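Local coordinates for structural polyprotein, VP2 (Israeli acute paralysis virus, PDB 5CDD) that probably serves as a structural subunit of the virus capsid, one of the jelly-roll coat proteins that assemble through pentamers into the shell, at residues 8-13 against 58-64; 47-53 against 153-159; 66-70 against 191-197; 94-98 against 135-141. One frame throughout, in Å; residues are numbered along the deposited sequence.

Contact 1: residues 8-13 against 58-64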
# COMPACT_ATOMS: atom_id res chain seq x y z
N PHE C 8 12.09 -47.86 -43.58
CA PHE C 8 12.11 -47.98 -45.03
C PHE C 8 11.90 -46.62 -45.69
O PHE C 8 12.43 -46.35 -46.77
CB PHE C 8 11.02 -48.96 -45.48
CG PHE C 8 10.96 -49.17 -46.96
CD1 PHE C 8 10.26 -48.29 -47.79
CD2 PHE C 8 11.59 -50.26 -47.54
CE1 PHE C 8 10.20 -48.49 -49.16
CE2 PHE C 8 11.54 -50.47 -48.92
CZ PHE C 8 10.84 -49.58 -49.73
N LEU C 9 11.13 -45.75 -45.03
CA LEU C 9 10.86 -44.43 -45.56
C LEU C 9 12.08 -43.51 -45.42
O LEU C 9 12.16 -42.47 -46.07
CB LEU C 9 9.66 -43.80 -44.85
CG LEU C 9 8.32 -44.53 -45.02
CD1 LEU C 9 7.25 -43.80 -44.23
CD2 LEU C 9 7.95 -44.59 -46.49
N GLN C 10 13.02 -43.91 -44.56
CA GLN C 10 14.22 -43.12 -44.35
C GLN C 10 15.35 -43.56 -45.27
O GLN C 10 16.46 -43.03 -45.20
CB GLN C 10 14.67 -43.22 -42.89
CG GLN C 10 13.60 -42.83 -41.90
CD GLN C 10 14.14 -42.69 -40.49
OE1 GLN C 10 14.77 -43.61 -39.97
NE2 GLN C 10 13.89 -41.55 -39.87
N ARG C 11 15.07 -44.55 -46.11
CA ARG C 11 16.06 -45.06 -47.05
C ARG C 11 16.22 -44.10 -48.22
O ARG C 11 15.25 -43.79 -48.91
CB ARG C 11 15.64 -46.43 -47.59
CG ARG C 11 15.64 -47.54 -46.56
CD ARG C 11 15.22 -48.83 -47.22
NE ARG C 11 15.31 -49.97 -46.31
CZ ARG C 11 15.03 -51.22 -46.66
NH1 ARG C 11 14.64 -51.50 -47.90
NH2 ARG C 11 15.14 -52.20 -45.77
N PRO C 12 17.45 -43.61 -48.46
CA PRO C 12 17.69 -42.68 -49.57
C PRO C 12 17.39 -43.36 -50.90
O PRO C 12 17.71 -44.53 -51.09
CB PRO C 12 19.17 -42.35 -49.42
CG PRO C 12 19.41 -42.48 -47.95
CD PRO C 12 18.65 -43.74 -47.62
N VAL C 13 16.78 -42.62 -51.83
CA VAL C 13 16.46 -43.16 -53.14
C VAL C 13 16.82 -42.15 -54.22
O VAL C 13 16.60 -40.95 -54.04
CB VAL C 13 14.96 -43.49 -53.25
CG1 VAL C 13 14.59 -44.54 -52.25
CG2 VAL C 13 14.13 -42.25 -53.00
N ALA C 58 9.11 -42.62 -55.06
CA ALA C 58 10.32 -43.37 -55.40
C ALA C 58 10.63 -44.48 -54.39
O ALA C 58 10.05 -44.53 -53.31
CB ALA C 58 11.50 -42.44 -55.50
N GLY C 59 11.54 -45.37 -54.77
CA GLY C 59 11.93 -46.46 -53.89
C GLY C 59 10.79 -47.32 -53.40
O GLY C 59 10.98 -48.14 -52.49
N GLY C 60 9.61 -47.15 -53.98
CA GLY C 60 8.47 -47.94 -53.57
C GLY C 60 8.04 -47.64 -52.15
O GLY C 60 7.67 -48.55 -51.41
N LYS C 61 8.08 -46.37 -51.76
CA LYS C 61 7.70 -45.98 -50.41
C LYS C 61 6.18 -45.90 -50.26
O LYS C 61 5.64 -46.27 -49.22
CB LYS C 61 8.32 -44.62 -50.08
CG LYS C 61 9.84 -44.57 -50.17
CD LYS C 61 10.36 -43.24 -49.65
CE LYS C 61 11.86 -43.10 -49.85
NZ LYS C 61 12.63 -44.07 -49.03
N ALA C 62 5.50 -45.41 -51.29
CA ALA C 62 4.05 -45.29 -51.27
C ALA C 62 3.34 -46.61 -50.94
O ALA C 62 2.33 -46.62 -50.25
CB ALA C 62 3.56 -44.75 -52.62
N GLN C 63 3.88 -47.71 -51.44
CA GLN C 63 3.29 -49.01 -51.18
C GLN C 63 3.62 -49.50 -49.80
O GLN C 63 3.04 -50.47 -49.31
CB GLN C 63 3.77 -50.04 -52.20
CG GLN C 63 3.43 -49.68 -53.61
CD GLN C 63 4.51 -48.87 -54.29
OE1 GLN C 63 5.11 -47.97 -53.71
NE2 GLN C 63 4.77 -49.19 -55.55
N LYS C 64 4.56 -48.82 -49.16
CA LYS C 64 4.97 -49.18 -47.82
C LYS C 64 3.96 -48.65 -46.81
O LYS C 64 3.57 -49.36 -45.89
CB LYS C 64 6.35 -48.61 -47.52
CG LYS C 64 7.18 -49.53 -46.65
CD LYS C 64 7.61 -50.74 -47.45
CE LYS C 64 8.17 -51.83 -46.55
NZ LYS C 64 8.41 -53.11 -47.28

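Contact 2: residues 47-53 against 153-159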
# COMPACT_ATOMS: atom_id res chain seq x y z
N ARG C 47 15.54 -27.86 -62.59
CA ARG C 47 14.62 -28.93 -62.26
C ARG C 47 13.86 -28.54 -60.99
O ARG C 47 14.37 -27.76 -60.18
CB ARG C 47 15.38 -30.23 -62.02
CG ARG C 47 14.53 -31.49 -62.09
CD ARG C 47 13.97 -31.69 -63.50
NE ARG C 47 15.02 -31.72 -64.51
CZ ARG C 47 15.94 -32.67 -64.63
NH1 ARG C 47 15.94 -33.70 -63.79
NH2 ARG C 47 16.86 -32.60 -65.58
N SER C 48 12.66 -29.07 -60.83
CA SER C 48 11.85 -28.78 -59.65
C SER C 48 11.13 -30.04 -59.18
O SER C 48 10.86 -30.94 -59.98
CB SER C 48 10.82 -27.69 -59.95
OG SER C 48 9.90 -28.12 -60.94
N TRP C 49 10.83 -30.09 -57.89
CA TRP C 49 10.16 -31.24 -57.31
C TRP C 49 9.05 -30.81 -56.36
O TRP C 49 9.25 -29.93 -55.52
CB TRP C 49 11.17 -32.09 -56.54
CG TRP C 49 12.29 -32.60 -57.39
CD1 TRP C 49 12.30 -33.72 -58.16
CD2 TRP C 49 13.57 -31.98 -57.58
NE1 TRP C 49 13.50 -33.85 -58.82
CE2 TRP C 49 14.30 -32.79 -58.48
CE3 TRP C 49 14.17 -30.81 -57.08
CZ2 TRP C 49 15.60 -32.48 -58.88
CZ3 TRP C 49 15.47 -30.50 -57.48
CH2 TRP C 49 16.17 -31.33 -58.38
N THR C 50 7.88 -31.42 -56.51
CA THR C 50 6.76 -31.11 -55.63
C THR C 50 6.77 -32.15 -54.52
O THR C 50 6.49 -33.33 -54.73
CB THR C 50 5.41 -31.16 -56.38
OG1 THR C 50 4.34 -30.95 -55.45
CG2 THR C 50 5.24 -32.49 -57.09
N LEU C 51 7.12 -31.69 -53.32
CA LEU C 51 7.19 -32.57 -52.16
C LEU C 51 5.94 -32.48 -51.29
O LEU C 51 5.23 -31.48 -51.31
CB LEU C 51 8.43 -32.22 -51.35
CG LEU C 51 9.73 -32.36 -52.14
CD1 LEU C 51 10.86 -31.68 -51.41
CD2 LEU C 51 10.03 -33.83 -52.35
N PRO C 52 5.68 -33.53 -50.49
CA PRO C 52 6.49 -34.74 -50.37
C PRO C 52 6.11 -35.88 -51.31
O PRO C 52 6.73 -36.94 -51.27
CB PRO C 52 6.27 -35.13 -48.91
CG PRO C 52 4.80 -34.83 -48.74
CD PRO C 52 4.67 -33.46 -49.42
N SER C 53 5.10 -35.68 -52.15
CA SER C 53 4.67 -36.72 -53.07
C SER C 53 5.78 -37.27 -53.95
O SER C 53 5.81 -38.46 -54.24
CB SER C 53 3.53 -36.22 -53.96
OG SER C 53 3.97 -35.20 -54.84
N ASP C 153 0.56 -31.40 -51.41
CA ASP C 153 1.99 -31.12 -51.38
C ASP C 153 2.18 -29.72 -50.81
O ASP C 153 1.62 -28.75 -51.33
CB ASP C 153 2.62 -31.23 -52.77
CG ASP C 153 2.87 -32.67 -53.18
OD1 ASP C 153 3.33 -33.47 -52.34
OD2 ASP C 153 2.63 -33.00 -54.36
N PHE C 154 2.95 -29.63 -49.73
CA PHE C 154 3.17 -28.36 -49.05
C PHE C 154 4.48 -27.62 -49.32
O PHE C 154 4.69 -26.53 -48.78
CB PHE C 154 3.01 -28.58 -47.55
CG PHE C 154 3.80 -29.74 -47.03
CD1 PHE C 154 5.18 -29.65 -46.86
CD2 PHE C 154 3.17 -30.94 -46.73
CE1 PHE C 154 5.91 -30.74 -46.40
CE2 PHE C 154 3.89 -32.03 -46.27
CZ PHE C 154 5.27 -31.93 -46.10
N VAL C 155 5.36 -28.18 -50.13
CA VAL C 155 6.62 -27.49 -50.40
C VAL C 155 7.18 -27.82 -51.78
O VAL C 155 7.09 -28.95 -52.25
CB VAL C 155 7.67 -27.84 -49.32
CG1 VAL C 155 7.93 -29.34 -49.30
CG2 VAL C 155 8.96 -27.08 -49.57
N GLN C 156 7.75 -26.81 -52.43
CA GLN C 156 8.33 -26.96 -53.76
C GLN C 156 9.84 -26.81 -53.68
O GLN C 156 10.34 -25.87 -53.06
CB GLN C 156 7.77 -25.92 -54.72
CG GLN C 156 6.26 -25.96 -54.87
CD GLN C 156 5.76 -27.32 -55.29
OE1 GLN C 156 6.19 -27.87 -56.30
NE2 GLN C 156 4.85 -27.89 -54.50
N LEU C 157 10.57 -27.73 -54.30
CA LEU C 157 12.02 -27.68 -54.30
C LEU C 157 12.51 -27.24 -55.68
O LEU C 157 12.02 -27.73 -56.70
CB LEU C 157 12.59 -29.06 -53.95
CG LEU C 157 14.11 -29.15 -53.81
CD1 LEU C 157 14.60 -28.14 -52.78
CD2 LEU C 157 14.50 -30.56 -53.40
N TYR C 158 13.48 -26.33 -55.70
CA TYR C 158 14.01 -25.82 -56.96
C TYR C 158 15.54 -25.83 -57.02
O TYR C 158 16.21 -25.71 -56.00
CB TYR C 158 13.53 -24.38 -57.17
CG TYR C 158 12.04 -24.23 -57.39
CD1 TYR C 158 11.44 -24.64 -58.58
CD2 TYR C 158 11.22 -23.68 -56.40
CE1 TYR C 158 10.07 -24.50 -58.79
CE2 TYR C 158 9.85 -23.53 -56.59
CZ TYR C 158 9.28 -23.95 -57.79
OH TYR C 158 7.92 -23.81 -57.99
N LEU C 159 16.07 -25.99 -58.23
CA LEU C 159 17.51 -25.99 -58.46
C LEU C 159 17.79 -24.90 -59.50
O LEU C 159 17.52 -25.07 -60.69
CB LEU C 159 17.98 -27.35 -58.99
CG LEU C 159 19.48 -27.47 -59.26
CD1 LEU C 159 20.27 -27.20 -57.99
CD2 LEU C 159 19.78 -28.86 -59.79

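Contact 3: residues 66-70 against 191-197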
# COMPACT_ATOMS: atom_id res chain seq x y z
N ALA C 66 0.84 -47.96 -47.31
CA ALA C 66 -0.51 -48.16 -47.82
C ALA C 66 -1.43 -48.49 -46.65
O ALA C 66 -1.00 -49.12 -45.68
CB ALA C 66 -0.52 -49.28 -48.81
N ASN C 67 -2.68 -48.06 -46.75
CA ASN C 67 -3.67 -48.30 -45.70
C ASN C 67 -3.44 -47.42 -44.48
O ASN C 67 -3.97 -47.67 -43.40
CB ASN C 67 -3.66 -49.78 -45.29
CG ASN C 67 -4.15 -50.68 -46.40
OD1 ASN C 67 -5.29 -50.57 -46.85
ND2 ASN C 67 -3.28 -51.57 -46.86
N PHE C 68 -2.62 -46.38 -44.66
CA PHE C 68 -2.35 -45.41 -43.61
C PHE C 68 -2.98 -44.10 -44.05
O PHE C 68 -2.99 -43.78 -45.24
CB PHE C 68 -0.85 -45.24 -43.40
CG PHE C 68 -0.29 -46.14 -42.34
CD1 PHE C 68 -0.70 -46.01 -41.01
CD2 PHE C 68 0.65 -47.11 -42.65
CE1 PHE C 68 -0.19 -46.83 -40.02
CE2 PHE C 68 1.17 -47.95 -41.66
CZ PHE C 68 0.75 -47.81 -40.35
N LYS C 69 -3.50 -43.33 -43.10
CA LYS C 69 -4.17 -42.08 -43.44
C LYS C 69 -3.34 -40.80 -43.36
O LYS C 69 -3.33 -40.01 -44.31
CB LYS C 69 -5.42 -41.93 -42.58
CG LYS C 69 -6.25 -40.69 -42.88
CD LYS C 69 -6.78 -40.71 -44.30
CE LYS C 69 -7.69 -39.53 -44.56
NZ LYS C 69 -8.24 -39.57 -45.93
N TYR C 70 -2.66 -40.58 -42.24
CA TYR C 70 -1.88 -39.36 -42.08
C TYR C 70 -0.38 -39.54 -41.91
O TYR C 70 0.09 -40.48 -41.27
CB TYR C 70 -2.42 -38.57 -40.89
CG TYR C 70 -3.87 -38.17 -41.04
CD1 TYR C 70 -4.27 -37.29 -42.05
CD2 TYR C 70 -4.84 -38.68 -40.19
CE1 TYR C 70 -5.61 -36.93 -42.21
CE2 TYR C 70 -6.18 -38.32 -40.33
CZ TYR C 70 -6.56 -37.45 -41.34
OH TYR C 70 -7.88 -37.10 -41.49
N VAL C 191 0.16 -42.57 -38.88
CA VAL C 191 -0.88 -42.91 -38.15
C VAL C 191 -2.17 -43.01 -38.70
O VAL C 191 -2.39 -42.44 -39.44
CB VAL C 191 -1.13 -41.97 -37.08
CG1 VAL C 191 -0.04 -41.79 -36.33
CG2 VAL C 191 -1.34 -40.63 -37.41
N ILE C 192 -3.03 -43.86 -38.20
CA ILE C 192 -4.43 -44.17 -38.55
C ILE C 192 -4.69 -45.04 -39.73
O ILE C 192 -4.22 -44.75 -40.58
CB ILE C 192 -5.27 -43.00 -38.65
CG1 ILE C 192 -5.01 -42.09 -37.58
CG2 ILE C 192 -6.69 -43.23 -38.85
CD1 ILE C 192 -5.52 -42.48 -36.41
N PRO C 193 -5.45 -46.17 -39.70
CA PRO C 193 -5.60 -46.96 -40.87
C PRO C 193 -6.73 -46.78 -41.58
O PRO C 193 -7.57 -46.39 -41.12
CB PRO C 193 -5.76 -48.24 -40.31
CG PRO C 193 -5.33 -48.22 -39.01
CD PRO C 193 -6.04 -47.13 -38.73
N THR C 194 -6.73 -47.13 -42.80
CA THR C 194 -7.80 -46.90 -43.77
C THR C 194 -7.76 -47.97 -44.85
O THR C 194 -6.69 -48.49 -45.20
CB THR C 194 -7.64 -45.51 -44.44
OG1 THR C 194 -8.62 -45.36 -45.48
CG2 THR C 194 -6.25 -45.37 -45.02
N TYR C 195 -8.92 -48.33 -45.39
CA TYR C 195 -8.97 -49.34 -46.43
C TYR C 195 -8.73 -48.71 -47.80
O TYR C 195 -8.48 -49.41 -48.78
CB TYR C 195 -10.32 -50.07 -46.41
CG TYR C 195 -11.51 -49.22 -46.80
CD1 TYR C 195 -11.72 -48.84 -48.13
CD2 TYR C 195 -12.43 -48.81 -45.84
CE1 TYR C 195 -12.82 -48.06 -48.48
CE2 TYR C 195 -13.53 -48.03 -46.19
CZ TYR C 195 -13.72 -47.66 -47.51
OH TYR C 195 -14.80 -46.88 -47.85
N ARG C 196 -8.81 -47.38 -47.87
CA ARG C 196 -8.59 -46.64 -49.10
C ARG C 196 -7.12 -46.25 -49.20
O ARG C 196 -6.42 -46.17 -48.19
CB ARG C 196 -9.46 -45.38 -49.14
CG ARG C 196 -10.92 -45.66 -49.44
CD ARG C 196 -11.78 -44.40 -49.39
NE ARG C 196 -11.91 -43.85 -48.04
CZ ARG C 196 -12.75 -42.88 -47.70
NH1 ARG C 196 -13.56 -42.34 -48.60
NH2 ARG C 196 -12.78 -42.44 -46.45
N MET C 197 -6.65 -46.00 -50.41
CA MET C 197 -5.26 -45.61 -50.61
C MET C 197 -5.06 -44.84 -51.90
O MET C 197 -5.70 -45.11 -52.91
CB MET C 197 -4.37 -46.85 -50.59
CG MET C 197 -4.79 -47.91 -51.56
SD MET C 197 -4.05 -49.47 -51.11
CE MET C 197 -5.15 -49.99 -49.77

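Contact 4: residues 94-98 against 135-141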
# COMPACT_ATOMS: atom_id res chain seq x y z
N ALA C 94 17.06 -24.28 -53.35
CA ALA C 94 16.19 -23.67 -52.35
C ALA C 94 14.79 -24.27 -52.40
O ALA C 94 14.39 -24.87 -53.40
CB ALA C 94 16.12 -22.17 -52.58
N TYR C 95 14.04 -24.11 -51.31
CA TYR C 95 12.68 -24.62 -51.25
C TYR C 95 11.71 -23.50 -50.88
O TYR C 95 12.11 -22.49 -50.30
CB TYR C 95 12.58 -25.77 -50.23
CG TYR C 95 12.67 -25.37 -48.77
CD1 TYR C 95 11.57 -24.81 -48.12
CD2 TYR C 95 13.84 -25.58 -48.05
CE1 TYR C 95 11.64 -24.47 -46.77
CE2 TYR C 95 13.91 -25.24 -46.70
CZ TYR C 95 12.81 -24.69 -46.06
OH TYR C 95 12.88 -24.36 -44.73
N SER C 96 10.44 -23.68 -51.24
CA SER C 96 9.42 -22.68 -50.97
C SER C 96 8.09 -23.33 -50.58
O SER C 96 7.41 -23.91 -51.42
CB SER C 96 9.23 -21.80 -52.21
OG SER C 96 8.21 -20.84 -52.00
N PRO C 97 7.71 -23.23 -49.30
CA PRO C 97 6.45 -23.81 -48.82
C PRO C 97 5.23 -23.23 -49.54
O PRO C 97 5.08 -22.01 -49.64
CB PRO C 97 6.45 -23.47 -47.34
CG PRO C 97 7.91 -23.44 -47.00
CD PRO C 97 8.49 -22.69 -48.17
N TYR C 98 4.36 -24.10 -50.05
CA TYR C 98 3.15 -23.68 -50.75
C TYR C 98 3.44 -22.60 -51.79
O TYR C 98 2.64 -21.69 -51.98
CB TYR C 98 2.14 -23.14 -49.74
CG TYR C 98 1.63 -24.18 -48.77
CD1 TYR C 98 0.61 -25.05 -49.13
CD2 TYR C 98 2.20 -24.31 -47.50
CE1 TYR C 98 0.16 -26.03 -48.24
CE2 TYR C 98 1.76 -25.29 -46.62
CZ TYR C 98 0.74 -26.15 -46.99
OH TYR C 98 0.30 -27.12 -46.12
N THR C 135 17.84 -30.01 -45.37
CA THR C 135 16.67 -30.55 -44.68
C THR C 135 15.49 -29.62 -44.88
O THR C 135 15.62 -28.40 -44.79
CB THR C 135 16.91 -30.69 -43.16
OG1 THR C 135 18.12 -31.41 -42.93
CG2 THR C 135 15.75 -31.42 -42.51
N ILE C 136 14.33 -30.20 -45.15
CA ILE C 136 13.12 -29.41 -45.35
C ILE C 136 12.12 -29.76 -44.25
O ILE C 136 11.39 -30.74 -44.34
CB ILE C 136 12.48 -29.68 -46.72
CG1 ILE C 136 13.47 -29.31 -47.82
CG2 ILE C 136 11.20 -28.89 -46.86
CD1 ILE C 136 12.95 -29.57 -49.22
N PRO C 137 12.08 -28.94 -43.18
CA PRO C 137 11.17 -29.17 -42.06
C PRO C 137 9.72 -29.29 -42.52
O PRO C 137 9.33 -28.67 -43.51
CB PRO C 137 11.39 -27.94 -41.18
CG PRO C 137 12.81 -27.58 -41.46
CD PRO C 137 12.88 -27.73 -42.96
N TYR C 138 8.93 -30.08 -41.80
CA TYR C 138 7.52 -30.25 -42.13
C TYR C 138 6.99 -28.84 -42.39
O TYR C 138 6.88 -28.04 -41.47
CB TYR C 138 6.80 -30.89 -40.95
CG TYR C 138 5.34 -31.17 -41.21
CD1 TYR C 138 4.94 -32.11 -42.15
CD2 TYR C 138 4.35 -30.48 -40.51
CE1 TYR C 138 3.60 -32.36 -42.40
CE2 TYR C 138 3.00 -30.72 -40.75
CZ TYR C 138 2.63 -31.66 -41.69
OH TYR C 138 1.30 -31.89 -41.94
N ALA C 139 6.66 -28.55 -43.64
CA ALA C 139 6.19 -27.22 -44.01
C ALA C 139 4.69 -27.07 -44.24
O ALA C 139 4.25 -26.05 -44.78
CB ALA C 139 6.95 -26.73 -45.24
N SER C 140 3.91 -28.07 -43.85
CA SER C 140 2.47 -27.99 -44.03
C SER C 140 1.86 -27.16 -42.91
O SER C 140 2.41 -27.09 -41.81
CB SER C 140 1.85 -29.39 -44.03
OG SER C 140 0.46 -29.34 -44.27
N PHE C 141 0.73 -26.52 -43.19
CA PHE C 141 0.05 -25.72 -42.18
C PHE C 141 -0.99 -26.60 -41.49
O PHE C 141 -1.64 -26.18 -40.53
CB PHE C 141 -0.61 -24.48 -42.82
CG PHE C 141 -1.70 -24.80 -43.81
CD1 PHE C 141 -2.95 -25.24 -43.39
CD2 PHE C 141 -1.47 -24.64 -45.17
CE1 PHE C 141 -3.96 -25.51 -44.31
CE2 PHE C 141 -2.48 -24.90 -46.10
CZ PHE C 141 -3.72 -25.34 -45.67

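Contact 1: residues 8-13 against 58-64
K61 and F8 bury the most surface, and V13 comes next. The ammonium group of K61 lies among carbonyl oxygens where the chain leaves helix 2-9: NZ donates to R11 O at 2.6 Å, on a lone pair in the carbonyl plane, and adds weak bonds to F8 O (3.2 Å) and L9 O. Lysine suits the place because its aliphatic stem passes L9 CD2 and its bend at the last torsion (chi4 -66°) turns the charge onto these oxygens. F8, with CG anti to the backbone N (chi1 -179°), presents a ring face to K64. The K64 side chain crosses that of F8 at about a right angle and lies over the ring face, CD 3.7 Å from the centroid in a CH-pi contact and NZ 4.6 Å from the same centroid in a cation-pi interaction. G59 O approaches the ring edge. V13 meets the type I' turn A58-K61, its CG2 3.6 Å from A58 CB; G59 and G60 suit the positive phi angles of that turn. The contact joins the end of helix 2-9 to the loop between helix 53-57 and strand 68-81, while V13 begins strand 13-18, bonded by its backbone to M183 in strand 179-186.

Contact 2: residues 47-53 against 153-159
The D153 carboxylate grips the chain beyond the cis peptide bond that precedes P52. S53 N reaches D153 OD1 at 2.8 Å and S53 OG reaches D153 OD2 at 2.6 Å, both on the syn side, so that aspartate's two oxygens match serine's two donors, and the paired bonds hold the carboxylate against rotation. T50 OG1 adds a weak bond to OD2. The threonine hydroxyl stands anti to its backbone N (chi1 176°), which also sets it before Q156; that amide donates through NE2 to T50 OG1 at 3.2 Å, almost in the amide plane. Next door, F154 and V155 both oppose L51, a classic beta bulge, and P52 lays CD over the face of the F154 ring, 3.9 Å from its centroid. Beyond the bulge the strands run antiparallel (164°). W49 and L157 form a hydrogen-bonded pair, with L157 N bonded to W49 O at 2.8 Å. One face of the ladder carries W49, L51, V155 and L157, apolar groups fit for a core; W49 CE3 lies 3.7 Å from L157 CG, and L51 CB packs on V155 CG1. Strand 47-51 is outermost in its sheet within this chain, and strand 155-161 is flanked on its far side by strand 90-97. The apolar face turns to the other sheet, where L51 meets I136, L157 meets M134 and W49 meets I15.

Contact 3: residues 66-70 against 191-197
F68 and P193 oppose each other as a non-hydrogen-bonded antiparallel pair, a place proline tolerates because no amide hydrogen is asked of it. Backbone bonds flank them: T194 N to N67 O at 2.9 Å, and K69 N to I192 O at 3.0 Å. Farther along, V191 N donates to Y70 O at 3.2 Å, and Y70 N returns a weak bond. N67 buries the most surface and lies beside M197, while T194 CG2 packs against the N67 backbone, 3.6 Å from N67 O. V191 CG2 lies 4.2 Å from Y70 CB, and M197 SD lies 4.2 Å from A66 CB. The strands concerned, 68-81 and 188-193, are neighbours in the sheet corresponding to the BIDG sheet of the picornavirus-type jelly roll. At the end of the ladder, where the chain enters strand 68-81, N67 has positive phi, a conformation asparagine accepts readily. K69, whose CG lies anti to the backbone N (chi1 -177°), lays CG over the Y70 ring face and carries NZ to a salt bridge with D146. T194 OG1 accepts from R196 N at 3.1 Å in an ST turn and is also bonded to E158 of a neighbouring subunit, which forms a salt bridge with R196 NE.

Contact 4: residues 94-98 against 135-141
Y98 OH is gripped twice by the opposite segment: F141 N donates to it at 3.0 Å, with an N-H...O angle of 155°, and S140 OG donates at 2.9 Å. Tyrosine suits the site because its rigid ring spans the distance from the end of strand 90-97 and delivers one hydroxyl to two donors, whose bonds fix the ring's outer end. S140 OG has a second partner in Q142 N. Beside the hydroxyl, the F141 side chain crosses that of Y98 at about a right angle; the two rings meet obliquely, their centroids 5.0 Å apart and their planes at 33°, while A139 O comes near Y98 CE2. Farther up the strand the chemistry is apolar. I136 lays CG2 over the centre of the Y95 ring, 4.2 Å from the centroid, and brings CG1 to 3.8 Å from Y95 CD2. Y95 has CG between its backbone N and carbonyl carbon (chi1 72°), which directs the ring across the gap towards I136 and P137. Its OH is bonded to W192 NE1 of a neighbouring subunit. Between the two tyrosines, compact P97 and A139 fill the shared surface, with P97 CG 3.9 Å from A139 CB. Side-chain packing and bonds to a tyrosine hydroxyl, with no backbone-to-backbone ladder, join strand 90-97 to strand 131-146, the meeting of facing sheets that makes up the beta sandwich of a viral jelly roll.

Overall arrangement
Contacts 2 and 4 lie in the buried interior, their centres about 9 Å apart, and they touch: strands 155-161 and 90-97 are sheet neighbours, with F154 O and Q156 O probably bonded to Y98 N and S96 N. Contact 2 works within one sheet through a backbone ladder, whereas contact 4 bridges the two sheets chiefly through side chains and, though buried, also lies against a neighbouring subunit. Contact 3 is again a ladder, but in the other sheet and towards the periphery, part of its polar chemistry turned to a neighbouring subunit. Contact 1 is a surface contact of helix end and loop, held largely by lysines; it adjoins contact 3 in sequence, their centres about 16 Å apart.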